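D-hydantoinase (Ralstonia pickettii, PDB 1NFG) probably catalyses the stereospecific hydrolysis of the cyclic amide bond of D-hydantoin derivatives, with two zinc ions bound in each subunit. Local coordinates at residues T263-L268 against F285-R290; I42-R47 against I390-P395; F376-T381 against K448-R453. All blocks are in the same frame, centred on the assembly; numbering follows the deposited sequence.

Contact 1: T263-L268 against F285-R290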
ATOM      1  N   THR A 263      20.427  13.201 -11.820  1.00 20.46           N
ATOM      2  CA  THR A 263      19.982  14.112 -12.851  1.00 20.55           C
ATOM      3  C   THR A 263      19.253  13.482 -14.030  1.00 23.12           C
ATOM      4  O   THR A 263      18.102  13.828 -14.303  1.00 24.57           O
ATOM      5  CB  THR A 263      21.171  14.906 -13.388  1.00 19.95           C
ATOM      6  OG1 THR A 263      21.995  15.319 -12.287  1.00 19.79           O
ATOM      7  CG2 THR A 263      20.693  16.124 -14.167  1.00 16.29           C
ATOM      8  N   HIS A 264      19.911  12.557 -14.727  1.00 24.58           N
ATOM      9  CA  HIS A 264      19.308  11.938 -15.911  1.00 24.85           C
ATOM     10  C   HIS A 264      17.998  11.184 -15.681  1.00 24.39           C
ATOM     11  O   HIS A 264      17.227  10.978 -16.619  1.00 24.55           O
ATOM     12  CB  HIS A 264      20.328  11.039 -16.635  1.00 24.15           C
ATOM     13  CG  HIS A 264      21.057  10.091 -15.735  1.00 24.65           C
ATOM     14  ND1 HIS A 264      21.892  10.519 -14.726  1.00 24.50           N
ATOM     15  CD2 HIS A 264      21.064   8.738 -15.684  1.00 24.81           C
ATOM     16  CE1 HIS A 264      22.381   9.468 -14.090  1.00 24.45           C
ATOM     17  NE2 HIS A 264      21.894   8.376 -14.650  1.00 24.49           N
ATOM     18  N   TYR A 265      17.737  10.781 -14.445  1.00 23.59           N
ATOM     19  CA  TYR A 265      16.500  10.077 -14.147  1.00 23.85           C
ATOM     20  C   TYR A 265      15.328  11.047 -14.010  1.00 24.39           C
ATOM     21  O   TYR A 265      14.193  10.634 -13.766  1.00 25.92           O
ATOM     22  CB  TYR A 265      16.665   9.241 -12.881  1.00 23.01           C
ATOM     23  CG  TYR A 265      17.651   8.116 -13.080  1.00 25.31           C
ATOM     24  CD1 TYR A 265      17.433   7.140 -14.055  1.00 24.81           C
ATOM     25  CD2 TYR A 265      18.819   8.042 -12.321  1.00 25.35           C
ATOM     26  CE1 TYR A 265      18.352   6.122 -14.271  1.00 25.70           C
ATOM     27  CE2 TYR A 265      19.746   7.024 -12.527  1.00 26.40           C
ATOM     28  CZ  TYR A 265      19.507   6.067 -13.504  1.00 26.85           C
ATOM     29  OH  TYR A 265      20.421   5.055 -13.706  1.00 28.21           O
ATOM     30  N   LEU A 266      15.609  12.336 -14.177  1.00 23.14           N
ATOM     31  CA  LEU A 266      14.582  13.369 -14.102  1.00 21.98           C
ATOM     32  C   LEU A 266      14.364  13.952 -15.496  1.00 22.07           C
ATOM     33  O   LEU A 266      13.513  14.821 -15.687  1.00 22.85           O
ATOM     34  CB  LEU A 266      15.022  14.504 -13.174  1.00 20.65           C
ATOM     35  CG  LEU A 266      15.369  14.210 -11.717  1.00 21.64           C
ATOM     36  CD1 LEU A 266      15.928  15.468 -11.086  1.00 19.54           C
ATOM     37  CD2 LEU A 266      14.134  13.737 -10.963  1.00 22.44           C
ATOM     38  N   TYR A 267      15.120  13.463 -16.472  1.00 21.38           N
ATOM     39  CA  TYR A 267      15.033  14.006 -17.814  1.00 22.54           C
ATOM     40  C   TYR A 267      15.021  13.021 -18.966  1.00 23.54           C
ATOM     41  O   TYR A 267      14.437  13.301 -20.010  1.00 24.94           O
ATOM     42  CB  TYR A 267      16.195  14.982 -18.031  1.00 23.59           C
ATOM     43  CG  TYR A 267      16.083  16.259 -17.231  1.00 24.48           C
ATOM     44  CD1 TYR A 267      15.272  17.302 -17.668  1.00 23.10           C
ATOM     45  CD2 TYR A 267      16.774  16.419 -16.030  1.00 23.93           C
ATOM     46  CE1 TYR A 267      15.148  18.471 -16.941  1.00 24.08           C
ATOM     47  CE2 TYR A 267      16.656  17.590 -15.288  1.00 24.87           C
ATOM     48  CZ  TYR A 267      15.838  18.614 -15.753  1.00 26.27           C
ATOM     49  OH  TYR A 267      15.701  19.783 -15.035  1.00 28.32           O
ATOM     50  N   LEU A 268      15.670  11.877 -18.798  1.00 23.88           N
ATOM     51  CA  LEU A 268      15.738  10.910 -19.885  1.00 24.31           C
ATOM     52  C   LEU A 268      14.757   9.758 -19.745  1.00 24.77           C
ATOM     53  O   LEU A 268      14.310   9.435 -18.645  1.00 25.55           O
ATOM     54  CB  LEU A 268      17.172  10.389 -20.004  1.00 24.47           C
ATOM     55  CG  LEU A 268      18.231  11.502 -20.033  1.00 24.25           C
ATOM     56  CD1 LEU A 268      19.602  10.896 -20.234  1.00 25.88           C
ATOM     57  CD2 LEU A 268      17.931  12.490 -21.150  1.00 23.32           C
ATOM     58  N   PHE A 285      22.850   3.538 -19.551  1.00 24.75           N
ATOM     59  CA  PHE A 285      23.351   3.641 -18.187  1.00 24.25           C
ATOM     60  C   PHE A 285      22.457   2.762 -17.329  1.00 23.60           C
ATOM     61  O   PHE A 285      21.388   2.340 -17.772  1.00 22.56           O
ATOM     62  CB  PHE A 285      23.355   5.092 -17.695  1.00 24.12           C
ATOM     63  CG  PHE A 285      22.122   5.862 -18.047  1.00 25.07           C
ATOM     64  CD1 PHE A 285      20.923   5.622 -17.390  1.00 24.70           C
ATOM     65  CD2 PHE A 285      22.165   6.838 -19.036  1.00 24.12           C
ATOM     66  CE1 PHE A 285      19.788   6.346 -17.714  1.00 26.04           C
ATOM     67  CE2 PHE A 285      21.037   7.567 -19.366  1.00 23.80           C
ATOM     68  CZ  PHE A 285      19.844   7.322 -18.705  1.00 24.69           C
ATOM     69  N   THR A 286      22.898   2.485 -16.108  1.00 22.40           N
ATOM     70  CA  THR A 286      22.158   1.606 -15.222  1.00 21.77           C
ATOM     71  C   THR A 286      21.891   2.187 -13.836  1.00 21.31           C
ATOM     72  O   THR A 286      22.770   2.803 -13.240  1.00 21.61           O
ATOM     73  CB  THR A 286      22.927   0.277 -15.070  1.00 23.41           C
ATOM     74  OG1 THR A 286      23.036  -0.352 -16.353  1.00 25.51           O
ATOM     75  CG2 THR A 286      22.228  -0.656 -14.093  1.00 22.66           C
ATOM     76  N   PRO A 287      20.665   1.996 -13.308  1.00 20.86           N
ATOM     77  CA  PRO A 287      19.566   1.280 -13.962  1.00 19.45           C
ATOM     78  C   PRO A 287      19.142   1.994 -15.240  1.00 20.43           C
ATOM     79  O   PRO A 287      19.537   3.136 -15.481  1.00 22.39           O
ATOM     80  CB  PRO A 287      18.485   1.271 -12.893  1.00 18.80           C
ATOM     81  CG  PRO A 287      19.282   1.124 -11.641  1.00 18.29           C
ATOM     82  CD  PRO A 287      20.392   2.136 -11.864  1.00 21.55           C
ATOM     83  N   PRO A 288      18.326   1.336 -16.075  1.00 20.60           N
ATOM     84  CA  PRO A 288      17.869   1.928 -17.337  1.00 20.04           C
ATOM     85  C   PRO A 288      17.003   3.169 -17.183  1.00 20.40           C
ATOM     86  O   PRO A 288      16.337   3.355 -16.164  1.00 19.56           O
ATOM     87  CB  PRO A 288      17.079   0.791 -17.995  1.00 19.64           C
ATOM     88  CG  PRO A 288      17.559  -0.438 -17.311  1.00 19.14           C
ATOM     89  CD  PRO A 288      17.733   0.002 -15.890  1.00 19.59           C
ATOM     90  N   ALA A 289      17.010   4.008 -18.215  1.00 20.74           N
ATOM     91  CA  ALA A 289      16.184   5.205 -18.233  1.00 20.49           C
ATOM     92  C   ALA A 289      14.743   4.705 -18.164  1.00 20.64           C
ATOM     93  O   ALA A 289      14.388   3.725 -18.825  1.00 20.00           O
ATOM     94  CB  ALA A 289      16.407   5.970 -19.517  1.00 19.41           C
ATOM     95  N   ARG A 290      13.913   5.375 -17.375  1.00 20.69           N
ATOM     96  CA  ARG A 290      12.525   4.967 -17.220  1.00 21.09           C
ATOM     97  C   ARG A 290      11.537   5.713 -18.118  1.00 22.09           C
ATOM     98  O   ARG A 290      11.769   5.862 -19.316  1.00 22.70           O
ATOM     99  CB  ARG A 290      12.131   5.114 -15.755  1.00 20.88           C
ATOM    100  CG  ARG A 290      13.057   4.364 -14.808  1.00 21.28           C
ATOM    101  CD  ARG A 290      13.242   2.921 -15.249  1.00 20.56           C
ATOM    102  NE  ARG A 290      13.880   2.111 -14.216  1.00 20.82           N
ATOM    103  CZ  ARG A 290      14.249   0.845 -14.382  1.00 20.83           C
ATOM    104  NH1 ARG A 290      14.048   0.236 -15.546  1.00 20.50           N
ATOM    105  NH2 ARG A 290      14.819   0.186 -13.382  1.00 21.17           N
TER
HETATM  106  O   HOH W   1      14.598   7.859 -16.419  1.00  9.48           O
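A buried aromatic cluster of His264, Tyr265 and Phe285 joins the two ends of the long loop that follows strand 257-262 and precedes helix 292-303. His264 supplies the edge of an edge-to-face pair: its CD2 lies over the centre of the Phe285 ring, 3.4 Å from CE1, with the two planes 75° apart. On Phe285, chi1 of 43° puts CG between the backbone N and the carbonyl carbon, and the ring presents one face to His264 CD2. Leu268 closes on the rim of this ring, its CD1 lying near the ring plane and 3.7 Å from CE2. Tyr265 meets Phe285 obliquely, CE1 to CE1 at 3.7 Å, while His264 CD2 sits over the centre of the tyrosine ring. The polar tip of Tyr265 is used as well: OH donates to Pro287 O at 2.8 Å, tilted 18° from the carbonyl plane. Farther along, one water links the backbones, donating to Leu268 O at 2.7 Å and accepting from Arg290 N at 2.7 Å; Arg290 itself forms a salt bridge with Glu215. The peptide bond joining Thr286 to Pro287 is cis; Thr286, probably substrate-binding, hydrogen-bonds through OG1 to Asn335, and the nearest side-chain atom of Pro287 is about 5 Å from a zinc ion. The arrangement thus belongs to a loop bordering the dinuclear zinc site of an amidohydrolase TIM barrel.

Contact 2: I42-R47 against I390-P395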
ATOM      1  N   ILE A  42      34.657  40.842  -5.460  1.00 33.14           N
ATOM      2  CA  ILE A  42      33.854  40.342  -6.562  1.00 33.58           C
ATOM      3  C   ILE A  42      32.460  40.950  -6.477  1.00 34.09           C
ATOM      4  O   ILE A  42      31.864  41.026  -5.398  1.00 32.97           O
ATOM      5  CB  ILE A  42      33.759  38.810  -6.528  1.00 33.69           C
ATOM      6  CG1 ILE A  42      35.159  38.203  -6.684  1.00 33.05           C
ATOM      7  CG2 ILE A  42      32.831  38.327  -7.632  1.00 32.57           C
ATOM      8  CD1 ILE A  42      35.208  36.686  -6.545  1.00 32.03           C
ATOM      9  N   ASP A  43      31.958  41.398  -7.622  1.00 34.75           N
ATOM     10  CA  ASP A  43      30.640  42.006  -7.686  1.00 35.84           C
ATOM     11  C   ASP A  43      29.607  40.961  -8.096  1.00 35.48           C
ATOM     12  O   ASP A  43      29.485  40.625  -9.277  1.00 34.89           O
ATOM     13  CB  ASP A  43      30.644  43.147  -8.700  1.00 38.17           C
ATOM     14  CG  ASP A  43      29.488  44.105  -8.500  1.00 40.31           C
ATOM     15  OD1 ASP A  43      28.423  43.665  -8.016  1.00 42.68           O
ATOM     16  OD2 ASP A  43      29.641  45.295  -8.838  1.00 41.92           O
ATOM     17  N   ALA A  44      28.864  40.456  -7.117  1.00 35.31           N
ATOM     18  CA  ALA A  44      27.842  39.444  -7.372  1.00 34.91           C
ATOM     19  C   ALA A  44      26.478  40.072  -7.655  1.00 33.83           C
ATOM     20  O   ALA A  44      25.445  39.426  -7.507  1.00 32.64           O
ATOM     21  CB  ALA A  44      27.744  38.497  -6.184  1.00 35.16           C
ATOM     22  N   ALA A  45      26.486  41.333  -8.069  1.00 33.89           N
ATOM     23  CA  ALA A  45      25.252  42.047  -8.376  1.00 33.40           C
ATOM     24  C   ALA A  45      24.361  41.233  -9.311  1.00 32.43           C
ATOM     25  O   ALA A  45      24.827  40.691 -10.318  1.00 31.75           O
ATOM     26  CB  ALA A  45      25.576  43.399  -9.011  1.00 32.04           C
ATOM     27  N   GLY A  46      23.078  41.151  -8.967  1.00 30.71           N
ATOM     28  CA  GLY A  46      22.132  40.416  -9.785  1.00 29.59           C
ATOM     29  C   GLY A  46      22.381  38.919  -9.836  1.00 29.48           C
ATOM     30  O   GLY A  46      21.828  38.221 -10.690  1.00 29.17           O
ATOM     31  N   ARG A  47      23.204  38.419  -8.920  1.00 28.10           N
ATOM     32  CA  ARG A  47      23.518  36.999  -8.889  1.00 25.85           C
ATOM     33  C   ARG A  47      23.310  36.362  -7.525  1.00 25.16           C
ATOM     34  O   ARG A  47      23.288  37.041  -6.495  1.00 24.65           O
ATOM     35  CB  ARG A  47      24.957  36.778  -9.339  1.00 26.45           C
ATOM     36  CG  ARG A  47      25.199  37.104 -10.800  1.00 27.20           C
ATOM     37  CD  ARG A  47      26.663  36.940 -11.134  1.00 28.45           C
ATOM     38  NE  ARG A  47      26.927  37.072 -12.562  1.00 30.14           N
ATOM     39  CZ  ARG A  47      28.138  36.966 -13.101  1.00 30.69           C
ATOM     40  NH1 ARG A  47      29.187  36.729 -12.323  1.00 30.16           N
ATOM     41  NH2 ARG A  47      28.301  37.089 -14.414  1.00 30.01           N
ATOM     42  N   ILE A 390      32.235  28.380  -2.989  1.00 25.45           N
ATOM     43  CA  ILE A 390      31.117  29.174  -3.459  1.00 25.37           C
ATOM     44  C   ILE A 390      30.867  29.166  -4.958  1.00 25.78           C
ATOM     45  O   ILE A 390      31.788  28.995  -5.750  1.00 25.88           O
ATOM     46  CB  ILE A 390      31.330  30.633  -3.006  1.00 26.63           C
ATOM     47  CG1 ILE A 390      31.344  30.685  -1.481  1.00 26.52           C
ATOM     48  CG2 ILE A 390      30.261  31.549  -3.587  1.00 26.82           C
ATOM     49  CD1 ILE A 390      31.745  32.030  -0.940  1.00 30.96           C
ATOM     50  N   VAL A 391      29.605  29.359  -5.333  1.00 25.97           N
ATOM     51  CA  VAL A 391      29.214  29.423  -6.733  1.00 26.48           C
ATOM     52  C   VAL A 391      28.393  30.682  -6.912  1.00 26.75           C
ATOM     53  O   VAL A 391      27.417  30.895  -6.188  1.00 27.59           O
ATOM     54  CB  VAL A 391      28.320  28.244  -7.155  1.00 26.30           C
ATOM     55  CG1 VAL A 391      28.034  28.325  -8.653  1.00 24.09           C
ATOM     56  CG2 VAL A 391      28.984  26.938  -6.804  1.00 28.23           C
ATOM     57  N   LEU A 392      28.793  31.521  -7.862  1.00 26.85           N
ATOM     58  CA  LEU A 392      28.065  32.748  -8.148  1.00 26.90           C
ATOM     59  C   LEU A 392      27.193  32.439  -9.356  1.00 27.88           C
ATOM     60  O   LEU A 392      27.682  32.308 -10.484  1.00 26.47           O
ATOM     61  CB  LEU A 392      29.036  33.893  -8.430  1.00 26.59           C
ATOM     62  CG  LEU A 392      29.986  34.161  -7.252  1.00 27.43           C
ATOM     63  CD1 LEU A 392      30.744  35.449  -7.503  1.00 27.53           C
ATOM     64  CD2 LEU A 392      29.199  34.252  -5.939  1.00 25.28           C
ATOM     65  N   TRP A 393      25.895  32.314  -9.089  1.00 29.32           N
ATOM     66  CA  TRP A 393      24.902  31.949 -10.090  1.00 30.03           C
ATOM     67  C   TRP A 393      24.166  33.123 -10.729  1.00 31.03           C
ATOM     68  O   TRP A 393      23.734  34.051 -10.047  1.00 32.03           O
ATOM     69  CB  TRP A 393      23.900  30.995  -9.428  1.00 30.32           C
ATOM     70  CG  TRP A 393      23.178  30.067 -10.358  1.00 32.46           C
ATOM     71  CD1 TRP A 393      22.046  30.334 -11.079  1.00 32.72           C
ATOM     72  CD2 TRP A 393      23.545  28.719 -10.674  1.00 32.99           C
ATOM     73  NE1 TRP A 393      21.687  29.234 -11.823  1.00 32.08           N
ATOM     74  CE2 TRP A 393      22.591  28.230 -11.593  1.00 32.95           C
ATOM     75  CE3 TRP A 393      24.590  27.876 -10.268  1.00 32.11           C
ATOM     76  CZ2 TRP A 393      22.653  26.931 -12.115  1.00 32.56           C
ATOM     77  CZ3 TRP A 393      24.649  26.588 -10.786  1.00 30.70           C
ATOM     78  CH2 TRP A 393      23.684  26.129 -11.700  1.00 31.31           C
ATOM     79  N   ASP A 394      24.037  33.073 -12.050  1.00 31.92           N
ATOM     80  CA  ASP A 394      23.326  34.104 -12.802  1.00 32.58           C
ATOM     81  C   ASP A 394      21.989  33.479 -13.178  1.00 32.60           C
ATOM     82  O   ASP A 394      21.899  32.737 -14.156  1.00 32.46           O
ATOM     83  CB  ASP A 394      24.083  34.462 -14.081  1.00 32.72           C
ATOM     84  CG  ASP A 394      23.439  35.613 -14.836  1.00 34.21           C
ATOM     85  OD1 ASP A 394      22.198  35.763 -14.769  1.00 31.28           O
ATOM     86  OD2 ASP A 394      24.182  36.364 -15.506  1.00 36.26           O
ATOM     87  N   PRO A 395      20.931  33.772 -12.408  1.00 32.88           N
ATOM     88  CA  PRO A 395      19.602  33.217 -12.677  1.00 32.77           C
ATOM     89  C   PRO A 395      18.970  33.580 -14.019  1.00 32.79           C
ATOM     90  O   PRO A 395      18.089  32.869 -14.493  1.00 34.36           O
ATOM     91  CB  PRO A 395      18.780  33.715 -11.491  1.00 31.90           C
ATOM     92  CG  PRO A 395      19.408  35.033 -11.195  1.00 31.68           C
ATOM     93  CD  PRO A 395      20.883  34.715 -11.278  1.00 32.69           C
TER
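Two torsions carry Leu392 across to Ile42 and Ala44: CG is anti to the carbonyl carbon, beside the backbone N (chi1 -59°), and CD1 continues anti to CA (chi2 -170°). CD1 therefore reaches Ile42 CG2, the branch of Ile42 that is anti to its backbone N, at 3.6 Å, and approaches Ala44 CB at 4.5 Å. This is the apolar half of the contact. The other half is built by Arg47. Its chain is extended from CG to NE and passes across Asp394 at a slant, with CG 3.5 Å from Trp393 O and 4.1 Å from Asp394 CA. Arg47 NE stands 4.1 Å from Asp394 OD2, beyond a salt bridge, and the guanidinium and carboxylate planes are 47° apart; any attraction between them is probably long-range. The charges have closer partners elsewhere: Arg47 NH1 pairs with Glu437, whereas Asp394 OD1 accepts from the backbone N of Glu396 and of Ala397. No hydrogen bond joins the two segments; they meet through apolar and backbone-to-side-chain contacts. The chain reaches this position through a type II turn from Ala44 to Arg47, closed by Arg47 N to Ala44 O at 2.8 Å, with Gly46 at the positive-phi position and its O 3.7 Å from Pro395 CD. Asp43 OD1, accepting from Ala45 N at 3.0 Å, adds an Asx turn that overlaps the start of the type II turn. The end of strand 40-43 and its turn thus pack against the start of strand 390-400, consistent with the small beta-sandwich domain built from N- and C-terminal strands beside the TIM barrel in this family.

Contact 3: F376-T381 against K448-R453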
ATOM      1  N   PHE A 376      29.567  18.185   6.903  1.00 23.29           N
ATOM      2  CA  PHE A 376      28.838  19.363   7.368  1.00 21.84           C
ATOM      3  C   PHE A 376      29.256  19.682   8.796  1.00 21.94           C
ATOM      4  O   PHE A 376      29.408  18.779   9.611  1.00 23.14           O
ATOM      5  CB  PHE A 376      27.329  19.066   7.282  1.00 20.71           C
ATOM      6  CG  PHE A 376      26.443  20.157   7.809  1.00 16.37           C
ATOM      7  CD1 PHE A 376      26.105  20.209   9.157  1.00 16.40           C
ATOM      8  CD2 PHE A 376      25.932  21.131   6.952  1.00 15.71           C
ATOM      9  CE1 PHE A 376      25.260  21.226   9.650  1.00 15.44           C
ATOM     10  CE2 PHE A 376      25.093  22.146   7.431  1.00 14.06           C
ATOM     11  CZ  PHE A 376      24.759  22.190   8.784  1.00 13.13           C
ATOM     12  N   PRO A 377      29.415  20.976   9.129  1.00 22.26           N
ATOM     13  CA  PRO A 377      29.226  22.148   8.265  1.00 21.19           C
ATOM     14  C   PRO A 377      30.454  22.703   7.536  1.00 22.15           C
ATOM     15  O   PRO A 377      30.370  23.776   6.924  1.00 20.56           O
ATOM     16  CB  PRO A 377      28.621  23.166   9.217  1.00 20.12           C
ATOM     17  CG  PRO A 377      29.358  22.890  10.472  1.00 20.27           C
ATOM     18  CD  PRO A 377      29.390  21.375  10.551  1.00 20.84           C
ATOM     19  N   GLN A 378      31.584  21.993   7.593  1.00 22.77           N
ATOM     20  CA  GLN A 378      32.786  22.461   6.901  1.00 23.16           C
ATOM     21  C   GLN A 378      32.421  22.706   5.446  1.00 22.63           C
ATOM     22  O   GLN A 378      32.829  23.699   4.846  1.00 23.36           O
ATOM     23  CB  GLN A 378      33.915  21.427   6.959  1.00 25.57           C
ATOM     24  CG  GLN A 378      35.214  21.933   6.318  1.00 28.99           C
ATOM     25  CD  GLN A 378      36.277  20.856   6.126  1.00 30.72           C
ATOM     26  OE1 GLN A 378      36.488  20.011   6.999  1.00 33.15           O
ATOM     27  NE2 GLN A 378      36.964  20.898   4.986  1.00 27.94           N
ATOM     28  N   LYS A 379      31.650  21.782   4.884  1.00 22.08           N
ATOM     29  CA  LYS A 379      31.193  21.882   3.504  1.00 23.32           C
ATOM     30  C   LYS A 379      29.667  21.925   3.547  1.00 23.74           C
ATOM     31  O   LYS A 379      29.072  21.642   4.591  1.00 22.76           O
ATOM     32  CB  LYS A 379      31.645  20.657   2.701  1.00 22.57           C
ATOM     33  CG  LYS A 379      33.150  20.447   2.643  1.00 22.81           C
ATOM     34  CD  LYS A 379      33.834  21.457   1.739  1.00 21.10           C
ATOM     35  CE  LYS A 379      35.320  21.159   1.647  1.00 21.16           C
ATOM     36  NZ  LYS A 379      36.047  22.144   0.813  1.00 20.92           N
ATOM     37  N   GLY A 380      29.034  22.297   2.433  1.00 23.31           N
ATOM     38  CA  GLY A 380      27.582  22.312   2.403  1.00 25.46           C
ATOM     39  C   GLY A 380      26.831  23.624   2.278  1.00 27.29           C
ATOM     40  O   GLY A 380      26.046  23.795   1.348  1.00 28.87           O
ATOM     41  N   THR A 381      27.040  24.547   3.207  1.00 27.70           N
ATOM     42  CA  THR A 381      26.327  25.815   3.155  1.00 29.40           C
ATOM     43  C   THR A 381      27.251  27.003   3.041  1.00 29.24           C
ATOM     44  O   THR A 381      28.379  26.897   2.564  1.00 30.75           O
ATOM     45  CB  THR A 381      25.490  26.041   4.418  1.00 30.24           C
ATOM     46  OG1 THR A 381      26.342  25.950   5.562  1.00 30.78           O
ATOM     47  CG2 THR A 381      24.404  25.004   4.535  1.00 35.37           C
ATOM     48  N   LYS A 448      41.887  18.911  -2.470  1.00 26.55           N
ATOM     49  CA  LYS A 448      42.424  18.143  -1.360  1.00 27.11           C
ATOM     50  C   LYS A 448      41.456  17.056  -0.913  1.00 27.15           C
ATOM     51  O   LYS A 448      40.240  17.176  -1.071  1.00 28.26           O
ATOM     52  CB  LYS A 448      42.748  19.062  -0.177  1.00 28.20           C
ATOM     53  CG  LYS A 448      43.774  20.143  -0.491  1.00 33.50           C
ATOM     54  CD  LYS A 448      44.993  19.562  -1.220  1.00 37.59           C
ATOM     55  CE  LYS A 448      46.026  20.627  -1.600  1.00 38.40           C
ATOM     56  NZ  LYS A 448      46.822  21.054  -0.417  1.00 41.00           N
ATOM     57  N   PHE A 449      42.005  15.984  -0.358  1.00 26.41           N
ATOM     58  CA  PHE A 449      41.201  14.875   0.127  1.00 24.84           C
ATOM     59  C   PHE A 449      40.478  15.288   1.416  1.00 26.23           C
ATOM     60  O   PHE A 449      40.989  16.103   2.191  1.00 26.35           O
ATOM     61  CB  PHE A 449      42.098  13.663   0.392  1.00 20.34           C
ATOM     62  CG  PHE A 449      41.377  12.501   0.998  1.00 16.35           C
ATOM     63  CD1 PHE A 449      40.595  11.662   0.208  1.00 13.98           C
ATOM     64  CD2 PHE A 449      41.448  12.265   2.368  1.00 13.28           C
ATOM     65  CE1 PHE A 449      39.895  10.609   0.778  1.00 12.77           C
ATOM     66  CE2 PHE A 449      40.752  11.215   2.950  1.00 12.00           C
ATOM     67  CZ  PHE A 449      39.973  10.383   2.155  1.00 11.82           C
ATOM     68  N   LEU A 450      39.296  14.720   1.642  1.00 26.67           N
ATOM     69  CA  LEU A 450      38.507  15.036   2.825  1.00 26.40           C
ATOM     70  C   LEU A 450      38.259  13.827   3.703  1.00 27.58           C
ATOM     71  O   LEU A 450      37.651  12.851   3.263  1.00 27.88           O
ATOM     72  CB  LEU A 450      37.156  15.612   2.412  1.00 26.98           C
ATOM     73  CG  LEU A 450      37.151  16.992   1.764  1.00 28.34           C
ATOM     74  CD1 LEU A 450      35.886  17.185   0.949  1.00 29.89           C
ATOM     75  CD2 LEU A 450      37.267  18.045   2.853  1.00 30.83           C
ATOM     76  N   LYS A 451      38.737  13.879   4.939  1.00 28.14           N
ATOM     77  CA  LYS A 451      38.488  12.782   5.862  1.00 29.15           C
ATOM     78  C   LYS A 451      37.070  13.045   6.338  1.00 29.67           C
ATOM     79  O   LYS A 451      36.832  13.949   7.142  1.00 31.04           O
ATOM     80  CB  LYS A 451      39.452  12.819   7.048  1.00 29.61           C
ATOM     81  CG  LYS A 451      40.884  12.446   6.702  1.00 32.79           C
ATOM     82  CD  LYS A 451      41.802  12.513   7.928  1.00 34.48           C
ATOM     83  CE  LYS A 451      41.333  11.589   9.048  1.00 35.07           C
ATOM     84  NZ  LYS A 451      42.168  11.725  10.279  1.00 35.95           N
ATOM     85  N   ARG A 452      36.125  12.268   5.822  1.00 29.45           N
ATOM     86  CA  ARG A 452      34.722  12.435   6.179  1.00 26.64           C
ATOM     87  C   ARG A 452      34.396  11.812   7.530  1.00 26.63           C
ATOM     88  O   ARG A 452      35.054  10.873   7.973  1.00 24.47           O
ATOM     89  CB  ARG A 452      33.847  11.872   5.051  1.00 23.90           C
ATOM     90  CG  ARG A 452      34.173  12.544   3.724  1.00 21.16           C
ATOM     91  CD  ARG A 452      33.397  12.036   2.530  1.00 21.97           C
ATOM     92  NE  ARG A 452      33.533  10.598   2.332  1.00 23.90           N
ATOM     93  CZ  ARG A 452      32.740   9.695   2.898  1.00 24.37           C
ATOM     94  NH1 ARG A 452      31.758  10.098   3.690  1.00 24.13           N
ATOM     95  NH2 ARG A 452      32.930   8.398   2.682  1.00 22.80           N
ATOM     96  N   ARG A 453      33.384  12.366   8.186  1.00 29.86           N
ATOM     97  CA  ARG A 453      32.963  11.922   9.506  1.00 32.87           C
ATOM     98  C   ARG A 453      32.132  10.644   9.472  1.00 35.61           C
ATOM     99  O   ARG A 453      31.565  10.288   8.443  1.00 35.58           O
ATOM    100  CB  ARG A 453      32.182  13.046  10.179  1.00 33.45           C
ATOM    101  CG  ARG A 453      32.449  13.186  11.662  1.00 36.55           C
ATOM    102  CD  ARG A 453      31.780  14.430  12.230  1.00 38.77           C
ATOM    103  NE  ARG A 453      32.141  15.623  11.472  1.00 41.44           N
ATOM    104  CZ  ARG A 453      31.277  16.354  10.773  1.00 43.36           C
ATOM    105  NH1 ARG A 453      29.992  16.016  10.739  1.00 43.89           N
ATOM    106  NH2 ARG A 453      31.697  17.416  10.092  1.00 43.30           N
TER
HETATM  107  O   HOH W   2      27.881  15.922   8.807  1.00 32.89           O
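Arg453 and Phe376 carry the polar part of this contact, with one backbone carbonyl receiving both terminal nitrogens of a guanidinium. Arg453 NH2 donates to Phe376 O at 2.7 Å with an N-H...O angle of 144°, while NH1 adds a weak bond to Phe376 O at 3.0 Å and 130°. NH2 stands above the carbonyl plane, 54° out of it, although the oxygen lies near the plane of the guanidinium, at its edge. A bend at chi3, the torsion that places NE, turns the end of the arginine side chain. A water extends the link, weakly accepting from Arg453 NH1 at 2.9 Å and from Phe376 N at 3.4 Å. Within the fold, this joins the chain after helix 358-372 to the C-terminal stretch, whose Leu450 makes a backbone hydrogen bond with Tyr119 of strand 118-124 in the TIM barrel. Leu450 fills the apolar part: CD2 meets Lys379 CE at 3.9 Å and Gln378 NE2 at 3.6 Å. The amide nitrogen, though beside a methyl, is satisfied by Asp387 OD2. Lys379 NZ is gripped by three carboxylates, those of Asp389, Asp387 and Asp118, which would probably favour its charged form. Nearby, Phe376 packs on Gly15 of a neighbouring subunit, and Thr381 OG1 makes a weak hydrogen bond to Asp14 O of that subunit.

Overall arrangement
From the N terminus, residues 42-47 come first, and contact 2 closes its loop only when strand 390-400 arrives, 343 residues later. Contact 1 is nested within that span as a short local closure, 17 residues apart at its nearest ends, beside the zinc site. Contact 3 opens at 376-381, before contact 2 has closed, and finishes at 448-453, so these two cross. Contact 2 ties the end of strand 40-43 to the start of strand 390-400 in the beta-sandwich domain; contact 3 ties the chain beyond helix 358-372 to the C-terminal stretch next to barrel strand 118-124. None touches another, and contacts 1 and 3 lie on opposite sides of the chain's centre.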